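Local coordinates for protein 2-hydroxyethylphosphonate dioxygenase (Streptomyces viridochromogenes, PDB 4YAR) that catalyses the iron(II)-dependent, O2-consuming cleavage of 2-hydroxyethylphosphonate to hydroxymethylphosphonate and formate in the biosynthesis of the herbicidal antibiotic bialaphos, at residues N70-H75 against L367-P372. The protein carries 1 engineered substitution. Numbering follows the deposited sequence.
Sequences NLTVVH and LEWDGP. With CD (cadmium ion), chain D.
Two antiparallel sheets of a cupin-type beta domain, built mostly from the C-terminal part of the chain, face each other here: strand 73-76, an edge strand of one sheet, packs Val73 onto Trp369 of strand 365-371, the middle strand of the other. The short axes of strands 73-75 and 367-371 come within 9.6 Å, their N-to-C directions 145° apart, a face-to-face spacing bridged by side chains. Val73 meets the indole tip to tip, with CG2 in a CH-pi contact 3.5 Å from the centroid of the five-membered ring of Trp369 and 11° off its normal. Val73 CG1, anti to the backbone N (chi1 170°), reaches out over the six-membered ring and also touches Leu367 CD2 at 4.0 Å. Ala376 and Val378 of the neighbouring strand and His394 also pack against Trp369. At the pyrrole edge one water joins the two segments: it lies in the plane of the indole and accepts the N-H of Trp369 NE1 at 2.7 Å, while also hydrogen-bonding Thr72 OG1. The other branch of Thr72 packs where strand 365-371 ends, its CG2 pressed tightly against Pro372 CD at 3.5 Å. Toward the opposite end of the indole, the His75 ring crosses Trp369 at about a right angle, with His75 CD2 3.9 Å from Trp369 CH2. That imidazole also holds a cadmium ion, which lies in the ring plane, 2.5 Å from His75 NE2.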
loop_
_atom_site.group_PDB
_atom_site.type_symbol
_atom_site.label_atom_id
_atom_site.label_comp_id
_atom_site.label_asym_id
_atom_site.label_seq_id
_atom_site.Cartn_x
_atom_site.Cartn_y
_atom_site.Cartn_z
ATOM N N ASN A 70 9.005 9.436 14.616
ATOM C CA ASN A 70 8.411 8.847 15.816
ATOM C C ASN A 70 6.914 8.903 15.853
ATOM O O ASN A 70 6.326 8.713 16.919
ATOM C CB ASN A 70 9.035 9.435 17.098
ATOM C CG ASN A 70 10.519 9.145 17.148
ATOM O OD1 ASN A 70 10.917 8.016 16.939
ATOM N ND2 ASN A 70 11.338 10.173 17.302
ATOM N N LEU A 71 6.266 9.189 14.720
ATOM C CA LEU A 71 4.810 9.157 14.723
ATOM C C LEU A 71 4.410 7.775 15.088
ATOM O O LEU A 71 5.021 6.835 14.630
ATOM C CB LEU A 71 4.181 9.497 13.344
ATOM C CG LEU A 71 3.751 10.953 13.147
ATOM C CD1 LEU A 71 4.763 11.949 13.684
ATOM C CD2 LEU A 71 3.468 11.141 11.671
ATOM N N THR A 72 3.332 7.655 15.831
ATOM C CA THR A 72 2.742 6.370 16.159
ATOM C C THR A 72 1.272 6.371 15.713
ATOM O O THR A 72 0.837 5.469 15.016
ATOM C CB THR A 72 2.799 6.076 17.671
ATOM O OG1 THR A 72 2.163 7.165 18.373
ATOM C CG2 THR A 72 4.212 6.001 18.111
ATOM N N VAL A 73 0.497 7.326 16.202
ATOM C CA VAL A 73 -0.946 7.387 15.955
ATOM C C VAL A 73 -1.309 8.817 15.632
ATOM O O VAL A 73 -0.812 9.741 16.273
ATOM C CB VAL A 73 -1.790 6.883 17.093
ATOM C CG1 VAL A 73 -3.308 7.187 16.895
ATOM C CG2 VAL A 73 -1.582 5.399 17.241
ATOM N N VAL A 74 -2.170 8.987 14.611
ATOM C CA VAL A 74 -2.745 10.298 14.245
ATOM C C VAL A 74 -4.248 10.062 14.263
ATOM O O VAL A 74 -4.703 8.975 13.851
ATOM C CB VAL A 74 -2.323 10.677 12.811
ATOM C CG1 VAL A 74 -3.091 11.902 12.355
ATOM C CG2 VAL A 74 -0.802 10.904 12.807
ATOM N N HIS A 75 -5.024 11.014 14.775
ATOM C CA HIS A 75 -6.490 10.853 14.845
ATOM C C HIS A 75 -7.210 12.153 14.440
ATOM O O HIS A 75 -6.592 13.235 14.399
ATOM C CB HIS A 75 -6.909 10.351 16.208
ATOM C CG HIS A 75 -6.350 11.168 17.319
ATOM N ND1 HIS A 75 -6.860 12.404 17.660
ATOM C CD2 HIS A 75 -5.318 10.930 18.163
ATOM C CE1 HIS A 75 -6.150 12.904 18.660
ATOM N NE2 HIS A 75 -5.197 12.041 18.962
ATOM N N LEU A 367 -9.698 4.171 21.255
ATOM C CA LEU A 367 -8.461 3.614 20.671
ATOM C C LEU A 367 -7.351 3.864 21.691
ATOM O O LEU A 367 -7.094 5.003 22.021
ATOM C CB LEU A 367 -8.134 4.224 19.322
ATOM C CG LEU A 367 -6.722 3.932 18.721
ATOM C CD1 LEU A 367 -6.566 2.496 18.306
ATOM C CD2 LEU A 367 -6.505 4.802 17.484
ATOM N N GLU A 368 -6.706 2.814 22.128
ATOM C CA GLU A 368 -5.504 2.910 22.979
ATOM C C GLU A 368 -4.245 2.512 22.243
ATOM O O GLU A 368 -4.315 1.569 21.458
ATOM C CB GLU A 368 -5.646 1.976 24.148
ATOM C CG GLU A 368 -6.850 2.303 24.969
ATOM C CD GLU A 368 -6.906 1.430 26.165
ATOM O OE1 GLU A 368 -6.245 0.313 26.141
ATOM O OE2 GLU A 368 -7.660 1.858 27.088
ATOM N N TRP A 369 -3.143 3.163 22.583
ATOM C CA TRP A 369 -1.830 2.799 22.011
ATOM C C TRP A 369 -0.679 3.026 23.012
ATOM O O TRP A 369 -0.838 3.744 24.021
ATOM C CB TRP A 369 -1.588 3.500 20.677
ATOM C CG TRP A 369 -1.375 4.962 20.705
ATOM C CD1 TRP A 369 -0.157 5.627 20.577
ATOM C CD2 TRP A 369 -2.365 5.971 20.687
ATOM N NE1 TRP A 369 -0.343 6.957 20.581
ATOM C CE2 TRP A 369 -1.694 7.208 20.635
ATOM C CE3 TRP A 369 -3.768 5.957 20.695
ATOM C CZ2 TRP A 369 -2.361 8.418 20.634
ATOM C CZ3 TRP A 369 -4.422 7.143 20.747
ATOM C CH2 TRP A 369 -3.705 8.385 20.691
ATOM N N ASP A 370 0.479 2.480 22.657
ATOM C CA ASP A 370 1.681 2.623 23.463
ATOM C C ASP A 370 2.677 3.401 22.590
ATOM O O ASP A 370 3.049 3.000 21.470
ATOM C CB ASP A 370 2.107 1.245 23.963
ATOM C CG ASP A 370 1.085 0.661 24.908
ATOM O OD1 ASP A 370 0.886 1.241 26.004
ATOM O OD2 ASP A 370 0.451 -0.353 24.560
ATOM N N GLY A 371 2.957 4.615 23.019
ATOM C CA GLY A 371 3.809 5.495 22.225
ATOM C C GLY A 371 5.013 5.980 22.985
ATOM O O GLY A 371 5.211 5.587 24.129
ATOM N N PRO A 372 5.750 6.915 22.390
ATOM C CA PRO A 372 6.936 7.517 23.015
ATOM C C PRO A 372 6.695 8.181 24.334
ATOM O O PRO A 372 7.622 8.334 25.114
ATOM C CB PRO A 372 7.362 8.583 22.012
ATOM C CG PRO A 372 6.783 8.144 20.691
ATOM C CD PRO A 372 5.542 7.398 21.007
HETATM CD CD CD D . -3.601 13.314 20.419
HETATM O O HOH W 1 1.807 8.664 20.625
#